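Local coordinates for protein Bacint_00347 (Bacteroides intestinalis DSM 17393, PDB 5MUM) that is a glycoside hydrolase, probably a rhamnosidase, built as a beta-propeller in a family whose active site lies in an unusual place, at residues L68-R73 against L108-D113; S49-G54 against I98-D103; S318-P323 against R353-G358. One frame throughout, in Å; residues are numbered along the deposited sequence.

In the fold
Interactions 1 and 2 join strands of two successive sheets, or blades, of the propeller; interaction 3 joins loops. Interactions 1 and 2 sit at one interface, with centres 8 Å apart: in both, the sheet of strands 50-53, 56-62, 67-74 and 81-85 meets the sheet of strands 98-102, 108-112 and 121-123. Their segments alternate along the chain, and neighbouring strands 98-102 and 108-112 tie them together, with Ser99 N and Ser111 O 2.9 Å apart in a probable hydrogen bond. Interaction 3 lies about 31 Å from interaction 2, centre to centre, across the chain's centre. At interaction 2, a bound 1,2-ethanediol, probably from the crystallisation liquor, makes a weak hydrogen bond with Ser49 OG.

Interaction 1: L68-R73 against L108-D113; sequences LVLGKR and LHLSFD
Leucines and a phenylalanine pack here in a buried, wholly apolar contact between adjacent blades of the beta-propeller, two antiparallel sheets that pack through their side chains. Strand 67-74 supplies Leu68 and Leu70; strand 108-112 of the next blade supplies Leu108, Leu110 and Phe112. The strand segments run 154° apart in direction and come no closer than 10.4 Å between axes, so side chains fill the gap and no hydrogen bond crosses it. Leu70 and Leu110 lie alongside each other, pointing opposite ways: CD2 of Leu70 lies 4.0 Å from CD1 of Leu110 and nearly as close to its CG and CD2, so one methyl rests against the whole branched end. The other methyl of Leu70, CD1, looks to CD2 of Leu108 at 4.3 Å. Ile98 of strand 98-102 touches Leu68, Leu110 and Phe112, and so joins the cluster from the neighbouring strand. At the other end, Leu68 meets Phe112 at about a right angle. With its CG anti to the backbone N (chi1 168°), Leu68 carries CD2 over one face of the ring in a CH-pi contact, 4.1 Å from the Phe112 ring centroid and displaced toward CD1 and CE1.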
loop_
_atom_site.group_PDB
_atom_site.type_symbol
_atom_site.label_atom_id
_atom_site.label_comp_id
_atom_site.label_asym_id
_atom_site.label_seq_id
_atom_site.Cartn_x
_atom_site.Cartn_y
_atom_site.Cartn_z
ATOM N N LEU A 68 8.878 -6.815 16.292
ATOM C CA LEU A 68 8.251 -7.387 15.116
ATOM C C LEU A 68 7.742 -8.758 15.460
ATOM O O LEU A 68 8.545 -9.645 15.812
ATOM C CB LEU A 68 9.263 -7.480 13.981
ATOM C CG LEU A 68 8.895 -8.309 12.744
ATOM C CD1 LEU A 68 7.687 -7.703 12.111
ATOM C CD2 LEU A 68 10.069 -8.285 11.795
ATOM N N VAL A 69 6.426 -8.916 15.349
ATOM C CA VAL A 69 5.742 -10.173 15.523
ATOM C C VAL A 69 5.289 -10.679 14.166
ATOM O O VAL A 69 4.812 -9.884 13.320
ATOM C CB VAL A 69 4.502 -10.008 16.437
ATOM C CG1 VAL A 69 3.693 -11.302 16.536
ATOM C CG2 VAL A 69 4.942 -9.533 17.810
ATOM N N LEU A 70 5.438 -11.988 13.969
ATOM C CA LEU A 70 4.909 -12.700 12.799
ATOM C C LEU A 70 3.846 -13.652 13.261
ATOM O O LEU A 70 3.979 -14.274 14.322
ATOM C CB LEU A 70 5.959 -13.533 12.114
ATOM C CG LEU A 70 7.197 -12.802 11.642
ATOM C CD1 LEU A 70 8.220 -13.767 11.114
ATOM C CD2 LEU A 70 6.761 -11.772 10.603
ATOM N N GLY A 71 2.790 -13.758 12.482
ATOM C CA GLY A 71 1.748 -14.707 12.752
ATOM C C GLY A 71 1.303 -15.445 11.534
ATOM O O GLY A 71 1.470 -14.991 10.419
ATOM N N LYS A 72 0.704 -16.602 11.770
ATOM C CA LYS A 72 0.076 -17.333 10.709
ATOM C C LYS A 72 -1.122 -18.115 11.212
ATOM O O LYS A 72 -1.192 -18.453 12.402
ATOM C CB LYS A 72 1.073 -18.251 10.050
ATOM C CG LYS A 72 1.469 -19.521 10.790
ATOM C CD LYS A 72 2.524 -20.225 9.941
ATOM C CE LYS A 72 2.514 -21.732 10.022
ATOM N NZ LYS A 72 2.973 -22.387 8.751
ATOM N N ARG A 73 -2.054 -18.378 10.304
ATOM C CA ARG A 73 -3.195 -19.224 10.602
ATOM C C ARG A 73 -3.593 -19.967 9.352
ATOM O O ARG A 73 -3.221 -19.589 8.237
ATOM C CB ARG A 73 -4.383 -18.422 11.096
ATOM C CG ARG A 73 -4.916 -17.411 10.061
ATOM C CD ARG A 73 -6.303 -16.982 10.397
ATOM N NE ARG A 73 -6.799 -15.946 9.487
ATOM C CZ ARG A 73 -8.059 -15.564 9.399
ATOM N NH1 ARG A 73 -8.987 -16.150 10.150
ATOM N NH2 ARG A 73 -8.409 -14.580 8.568
ATOM N N LEU A 108 8.967 -16.410 3.693
ATOM C CA LEU A 108 8.580 -15.045 4.063
ATOM C C LEU A 108 9.745 -14.102 3.805
ATOM O O LEU A 108 10.902 -14.426 4.120
ATOM C CB LEU A 108 8.219 -14.946 5.543
ATOM C CG LEU A 108 6.904 -15.566 6.006
ATOM C CD1 LEU A 108 6.951 -17.090 5.925
ATOM C CD2 LEU A 108 6.604 -15.112 7.418
ATOM N N HIS A 109 9.417 -12.934 3.274
ATOM C CA HIS A 109 10.358 -11.862 3.063
ATOM C C HIS A 109 9.810 -10.701 3.858
ATOM O O HIS A 109 8.645 -10.350 3.723
ATOM C CB HIS A 109 10.387 -11.497 1.590
ATOM C CG HIS A 109 11.059 -12.515 0.742
ATOM N ND1 HIS A 109 10.509 -13.754 0.480
ATOM C CD2 HIS A 109 12.222 -12.466 0.061
ATOM C CE1 HIS A 109 11.338 -14.436 -0.295
ATOM N NE2 HIS A 109 12.378 -13.680 -0.577
ATOM N N LEU A 110 10.662 -10.095 4.646
ATOM C CA LEU A 110 10.258 -9.057 5.594
ATOM C C LEU A 110 11.180 -7.903 5.410
ATOM O O LEU A 110 12.378 -8.106 5.312
ATOM C CB LEU A 110 10.443 -9.540 7.032
ATOM C CG LEU A 110 9.283 -10.172 7.768
ATOM C CD1 LEU A 110 8.172 -9.170 7.925
ATOM C CD2 LEU A 110 8.823 -11.465 7.077
ATOM N N SER A 111 10.624 -6.702 5.395
ATOM C CA SER A 111 11.412 -5.514 5.373
ATOM C C SER A 111 10.746 -4.485 6.270
ATOM O O SER A 111 9.522 -4.326 6.280
ATOM C CB SER A 111 11.570 -4.995 3.957
ATOM O OG SER A 111 12.570 -4.004 3.899
ATOM N N PHE A 112 11.537 -3.833 7.092
ATOM C CA PHE A 112 10.932 -3.101 8.190
ATOM C C PHE A 112 11.816 -2.012 8.733
ATOM O O PHE A 112 13.032 -2.000 8.530
ATOM C CB PHE A 112 10.573 -4.072 9.322
ATOM C CG PHE A 112 11.696 -4.986 9.694
ATOM C CD1 PHE A 112 11.896 -6.170 9.012
ATOM C CD2 PHE A 112 12.604 -4.627 10.683
ATOM C CE1 PHE A 112 12.980 -6.987 9.315
ATOM C CE2 PHE A 112 13.672 -5.444 11.002
ATOM C CZ PHE A 112 13.852 -6.644 10.320
ATOM N N ASP A 113 11.164 -1.099 9.422
ATOM C CA ASP A 113 11.812 -0.168 10.346
ATOM C C ASP A 113 12.737 0.852 9.651
ATOM O O ASP A 113 13.894 1.048 10.074
ATOM C CB ASP A 113 12.561 -0.934 11.459
ATOM C CG ASP A 113 13.057 -0.012 12.566
ATOM O OD1 ASP A 113 12.419 1.051 12.802
ATOM O OD2 ASP A 113 14.080 -0.352 13.190
#

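Interaction 2: S49-G54 against I98-D103; sequences SLVTQG and ISMMLD
Strands 50-53 and 98-102 run almost exactly parallel, 5° apart in direction, but their axes stay 7.0 Å apart and no clear hydrogen bond links them. They are edge strands of two successive propeller blades, packed through side chains. Val51 is the centre of the packing, and its two methyls work in different directions. CG1 faces strand 98-102 between two residues of it, 3.7 Å from CD1 of Leu102 and 4.1 Å from CG of Met100. The other methyl, anti to the backbone N, turns instead to Met101, with Val51 CG2 3.8 Å from Met101 SD. Met101 starts out from the opposite face of its strand, its CB directed away from the segment 49-54; bends at chi2 (57°) and chi3 curl the thioether back, and it crosses Val51 at about a right angle. Val51 is thus held between a leucine and two methionines. Met100 starts on the near face and bends at chi3, bringing its SD to 3.8 Å from the backbone O of Ser49. Toward the far end, the extended Gln53 side chain, its CG anti to the backbone N, carries its amide group to the backbone at Asp103. Leu102 N is buried here with no partner in the model. The polar ends at the margins are held from outside the pair: Ser49 OG bonds to Ser390, and Asp103 OD1 accepts from the backbone of Asp105 and Tyr107. Each is the edge strand of its sheet: strand 56-62 bonds to the segment 49-54 through the backbone of Ser49 and Val51, and strand 108-112 to 98-102 through Ser99 and Met101. Strand 146-153 of the following blade touches Met101 through Phe151 and Pro153.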
loop_
_atom_site.group_PDB
_atom_site.type_symbol
_atom_site.label_atom_id
_atom_site.label_comp_id
_atom_site.label_asym_id
_atom_site.label_seq_id
_atom_site.Cartn_x
_atom_site.Cartn_y
_atom_site.Cartn_z
ATOM N N SER A 49 0.851 -6.086 5.108
ATOM C CA SER A 49 0.687 -6.415 6.534
ATOM C C SER A 49 0.121 -7.820 6.703
ATOM O O SER A 49 0.267 -8.416 7.777
ATOM C CB SER A 49 -0.248 -5.407 7.169
ATOM O OG SER A 49 -1.509 -5.429 6.524
ATOM N N LEU A 50 -0.611 -8.271 5.685
ATOM C CA LEU A 50 -1.389 -9.478 5.711
ATOM C C LEU A 50 -1.306 -10.108 4.353
ATOM O O LEU A 50 -1.540 -9.447 3.343
ATOM C CB LEU A 50 -2.846 -9.075 6.038
ATOM C CG LEU A 50 -3.901 -10.027 6.516
ATOM C CD1 LEU A 50 -3.478 -10.681 7.825
ATOM C CD2 LEU A 50 -5.223 -9.260 6.688
ATOM N N VAL A 51 -0.971 -11.393 4.292
ATOM C CA VAL A 51 -0.880 -12.044 3.010
ATOM C C VAL A 51 -1.208 -13.522 3.098
ATOM O O VAL A 51 -0.814 -14.190 4.018
ATOM C CB VAL A 51 0.513 -11.827 2.381
ATOM C CG1 VAL A 51 1.598 -12.477 3.210
ATOM C CG2 VAL A 51 0.526 -12.343 0.965
ATOM N N THR A 52 -1.971 -13.999 2.132
ATOM C CA THR A 52 -2.314 -15.422 2.027
ATOM C C THR A 52 -1.449 -16.121 1.013
ATOM O O THR A 52 -1.132 -15.557 -0.046
ATOM C CB THR A 52 -3.768 -15.552 1.587
ATOM O OG1 THR A 52 -4.594 -15.187 2.694
ATOM C CG2 THR A 52 -4.106 -16.973 1.113
ATOM N N GLN A 53 -1.104 -17.375 1.312
ATOM C CA GLN A 53 -0.586 -18.276 0.327
ATOM C C GLN A 53 -1.187 -19.639 0.584
ATOM O O GLN A 53 -1.129 -20.127 1.697
ATOM C CB GLN A 53 0.941 -18.356 0.363
ATOM C CG GLN A 53 1.481 -19.190 -0.793
ATOM C CD GLN A 53 2.895 -18.823 -1.188
ATOM O OE1 GLN A 53 3.174 -17.693 -1.607
ATOM N NE2 GLN A 53 3.790 -19.769 -1.056
ATOM N N GLY A 54 -1.789 -20.219 -0.444
ATOM C CA GLY A 54 -2.433 -21.526 -0.333
ATOM C C GLY A 54 -3.600 -21.357 0.630
ATOM O O GLY A 54 -4.388 -20.403 0.497
ATOM N N ILE A 98 6.395 -2.252 8.719
ATOM C CA ILE A 98 6.776 -3.563 8.244
ATOM C C ILE A 98 5.975 -3.899 6.981
ATOM O O ILE A 98 4.753 -3.789 6.987
ATOM C CB ILE A 98 6.424 -4.629 9.286
ATOM C CG1 ILE A 98 7.096 -4.322 10.633
ATOM C CG2 ILE A 98 6.724 -6.025 8.746
ATOM C CD1 ILE A 98 6.207 -4.744 11.792
ATOM N N SER A 99 6.685 -4.351 5.950
ATOM C CA SER A 99 6.112 -5.003 4.783
ATOM C C SER A 99 6.620 -6.448 4.664
ATOM O O SER A 99 7.796 -6.732 4.858
ATOM C CB SER A 99 6.431 -4.229 3.510
ATOM O OG SER A 99 5.619 -3.049 3.450
ATOM N N MET A 100 5.691 -7.344 4.366
ATOM C CA MET A 100 5.968 -8.753 4.210
ATOM C C MET A 100 5.320 -9.278 2.949
ATOM O O MET A 100 4.336 -8.728 2.418
ATOM C CB MET A 100 5.449 -9.546 5.410
ATOM C CG MET A 100 3.984 -9.891 5.346
ATOM S SD MET A 100 3.242 -10.582 6.823
ATOM C CE MET A 100 4.372 -11.880 7.181
ATOM N N MET A 101 5.901 -10.372 2.487
ATOM C CA MET A 101 5.351 -11.108 1.376
ATOM C C MET A 101 5.923 -12.514 1.426
ATOM O O MET A 101 7.006 -12.759 2.022
ATOM C CB MET A 101 5.717 -10.398 0.062
ATOM C CG MET A 101 5.121 -10.975 -1.207
ATOM S SD MET A 101 3.348 -11.047 -1.144
ATOM C CE MET A 101 2.912 -9.327 -0.883
ATOM N N LEU A 102 5.207 -13.467 0.844
ATOM C CA LEU A 102 5.799 -14.777 0.653
ATOM C C LEU A 102 6.129 -14.953 -0.799
ATOM O O LEU A 102 5.341 -14.540 -1.664
ATOM C CB LEU A 102 4.857 -15.893 1.095
ATOM C CG LEU A 102 4.889 -16.146 2.601
ATOM C CD1 LEU A 102 4.194 -15.045 3.354
ATOM C CD2 LEU A 102 4.231 -17.454 2.896
ATOM N N ASP A 103 7.265 -15.584 -1.076
ATOM C CA ASP A 103 7.595 -15.971 -2.437
ATOM C C ASP A 103 6.947 -17.306 -2.805
ATOM O O ASP A 103 6.272 -17.922 -1.985
ATOM C CB ASP A 103 9.098 -15.967 -2.662
ATOM C CG ASP A 103 9.846 -17.066 -1.889
ATOM O OD1 ASP A 103 9.313 -18.175 -1.669
ATOM O OD2 ASP A 103 11.035 -16.820 -1.535
#

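Interaction 3: S318-P323 against R353-G358; sequences SDRHTP and RDEERG
The connection between two propeller blades, running from strand 312-316 to strand 340-344, is pinned by arginine and carboxylates to the loop between strands 347-352 and 362-366 within the next blade. Arg320 grips Asp354 side-on in a salt bridge: NE gives to OD2 of Asp354 at 2.7 Å, and NH2 to OD1 of Asp354 at 3.1 Å. Both oxygens lie in the guanidinium plane and are met on their syn sides, though the two planes are turned 28° against each other. The bend of Arg320 at chi3 (67°) turns this edge to the acid. Asp354 OD1 also accepts from Glu356 N, which arrives from the opposite face of the carboxylate and forms an Asx turn. Glu356 OE2 lies over one guanidinium face, offset toward the rim and 4.1 Å from Arg320 NH2; no N-H points at it, so only the charges are near. This OE2 takes His321 N at 2.7 Å on its syn lone pair and Thr322 OG1 at 2.6 Å on its anti one. Arg320 NH1 bonds to Thr322 O. A water 2.8 Å from Arg320 NH2 and 2.7 Å from Glu355 OE2 bridges the segments. The whole is a buried arginine-carboxylate bridge from an inter-blade connection to a loop of the next blade, with the Asx turn at Asp354 in the second loop.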
loop_
_atom_site.group_PDB
_atom_site.type_symbol
_atom_site.label_atom_id
_atom_site.label_comp_id
_atom_site.label_asym_id
_atom_site.label_seq_id
_atom_site.Cartn_x
_atom_site.Cartn_y
_atom_site.Cartn_z
ATOM N N SER A 318 -17.143 9.810 -1.854
ATOM C CA SER A 318 -17.704 10.248 -0.606
ATOM C C SER A 318 -18.654 11.439 -0.764
ATOM O O SER A 318 -18.769 12.029 -1.834
ATOM C CB SER A 318 -16.569 10.638 0.340
ATOM O OG SER A 318 -15.764 11.676 -0.191
ATOM N N ASP A 319 -19.335 11.771 0.324
ATOM C CA ASP A 319 -20.255 12.915 0.342
ATOM C C ASP A 319 -20.028 13.631 1.675
ATOM O O ASP A 319 -20.939 13.767 2.533
ATOM C CB ASP A 319 -21.680 12.391 0.160
ATOM C CG ASP A 319 -22.736 13.478 0.188
ATOM O OD1 ASP A 319 -22.519 14.620 -0.294
ATOM O OD2 ASP A 319 -23.819 13.155 0.706
ATOM N N ARG A 320 -18.792 14.053 1.857
ATOM C CA ARG A 320 -18.343 14.654 3.105
ATOM C C ARG A 320 -18.736 16.105 3.191
ATOM O O ARG A 320 -19.004 16.726 2.192
ATOM C CB ARG A 320 -16.814 14.570 3.242
ATOM C CG ARG A 320 -16.210 13.182 3.024
ATOM C CD ARG A 320 -14.700 13.163 3.244
ATOM N NE ARG A 320 -14.411 13.403 4.657
ATOM C CZ ARG A 320 -14.044 14.556 5.196
ATOM N NH1 ARG A 320 -13.792 15.623 4.452
ATOM N NH2 ARG A 320 -13.918 14.637 6.528
ATOM N N HIS A 321 -18.739 16.642 4.406
ATOM C CA HIS A 321 -19.104 18.041 4.653
ATOM C C HIS A 321 -18.126 18.782 5.520
ATOM O O HIS A 321 -18.322 19.966 5.765
ATOM C CB HIS A 321 -20.495 18.069 5.288
ATOM C CG HIS A 321 -21.546 17.541 4.387
ATOM N ND1 HIS A 321 -22.167 18.329 3.441
ATOM C CD2 HIS A 321 -22.057 16.299 4.248
ATOM C CE1 HIS A 321 -23.002 17.577 2.746
ATOM N NE2 HIS A 321 -22.963 16.348 3.229
ATOM N N THR A 322 -17.046 18.124 5.955
ATOM C CA THR A 322 -16.143 18.675 6.960
ATOM C C THR A 322 -14.827 19.042 6.308
ATOM O O THR A 322 -14.087 18.136 5.847
ATOM C CB THR A 322 -15.909 17.676 8.112
ATOM O OG1 THR A 322 -17.167 17.176 8.548
ATOM C CG2 THR A 322 -15.216 18.316 9.277
ATOM N N PRO A 323 -14.516 20.349 6.249
ATOM C CA PRO A 323 -13.221 20.751 5.722
ATOM C C PRO A 323 -12.083 20.237 6.553
ATOM O O PRO A 323 -12.235 20.028 7.768
ATOM C CB PRO A 323 -13.269 22.299 5.786
ATOM C CG PRO A 323 -14.713 22.607 5.794
ATOM C CD PRO A 323 -15.277 21.540 6.683
ATOM N N ARG A 353 -11.611 5.518 6.424
ATOM C CA ARG A 353 -11.920 5.846 7.820
ATOM C C ARG A 353 -12.029 7.342 7.830
ATOM O O ARG A 353 -11.178 8.039 7.253
ATOM C CB ARG A 353 -10.827 5.358 8.751
ATOM C CG ARG A 353 -10.857 5.863 10.188
ATOM C CD ARG A 353 -10.119 7.176 10.369
ATOM N NE ARG A 353 -8.721 7.035 10.027
ATOM C CZ ARG A 353 -7.861 8.039 9.901
ATOM N NH1 ARG A 353 -8.261 9.312 10.002
ATOM N NH2 ARG A 353 -6.593 7.781 9.593
ATOM N N ASP A 354 -13.034 7.840 8.522
ATOM C CA ASP A 354 -13.362 9.266 8.450
ATOM C C ASP A 354 -13.874 9.720 9.815
ATOM O O ASP A 354 -14.768 9.085 10.408
ATOM C CB ASP A 354 -14.426 9.436 7.367
ATOM C CG ASP A 354 -14.713 10.891 6.995
ATOM O OD1 ASP A 354 -14.475 11.836 7.781
ATOM O OD2 ASP A 354 -15.223 11.078 5.867
ATOM N N GLU A 355 -13.358 10.844 10.277
ATOM C CA GLU A 355 -13.878 11.469 11.498
ATOM C C GLU A 355 -15.399 11.714 11.478
ATOM O O GLU A 355 -16.033 11.672 12.526
ATOM C CB GLU A 355 -13.129 12.761 11.795
ATOM C CG GLU A 355 -13.459 13.970 10.912
ATOM C CD GLU A 355 -12.830 15.266 11.462
ATOM O OE1 GLU A 355 -12.274 15.202 12.592
ATOM O OE2 GLU A 355 -12.835 16.324 10.762
ATOM N N GLU A 356 -15.984 11.951 10.307
ATOM C CA GLU A 356 -17.448 12.136 10.184
ATOM C C GLU A 356 -18.219 10.904 10.529
ATOM O O GLU A 356 -19.393 10.992 10.827
ATOM C CB GLU A 356 -17.860 12.515 8.751
ATOM C CG GLU A 356 -17.374 13.876 8.304
ATOM C CD GLU A 356 -17.973 14.322 6.975
ATOM O OE1 GLU A 356 -18.547 13.526 6.185
ATOM O OE2 GLU A 356 -17.898 15.516 6.710
ATOM N N ARG A 357 -17.576 9.739 10.412
ATOM C CA ARG A 357 -18.178 8.482 10.728
ATOM C C ARG A 357 -17.647 7.893 12.047
ATOM O O ARG A 357 -17.659 6.675 12.224
ATOM C CB ARG A 357 -17.964 7.534 9.542
ATOM C CG ARG A 357 -18.589 8.046 8.250
ATOM C CD ARG A 357 -18.717 6.955 7.195
ATOM N NE ARG A 357 -19.681 5.942 7.599
ATOM C CZ ARG A 357 -21.000 6.031 7.442
ATOM N NH1 ARG A 357 -21.565 7.084 6.851
ATOM N NH2 ARG A 357 -21.765 5.022 7.848
ATOM N N GLY A 358 -17.180 8.745 12.962
ATOM C CA GLY A 358 -16.629 8.295 14.240
ATOM C C GLY A 358 -15.301 7.558 14.129
ATOM O O GLY A 358 -14.944 6.788 15.007
HETATM O O HOH W 1 -12.609 16.564 8.059
#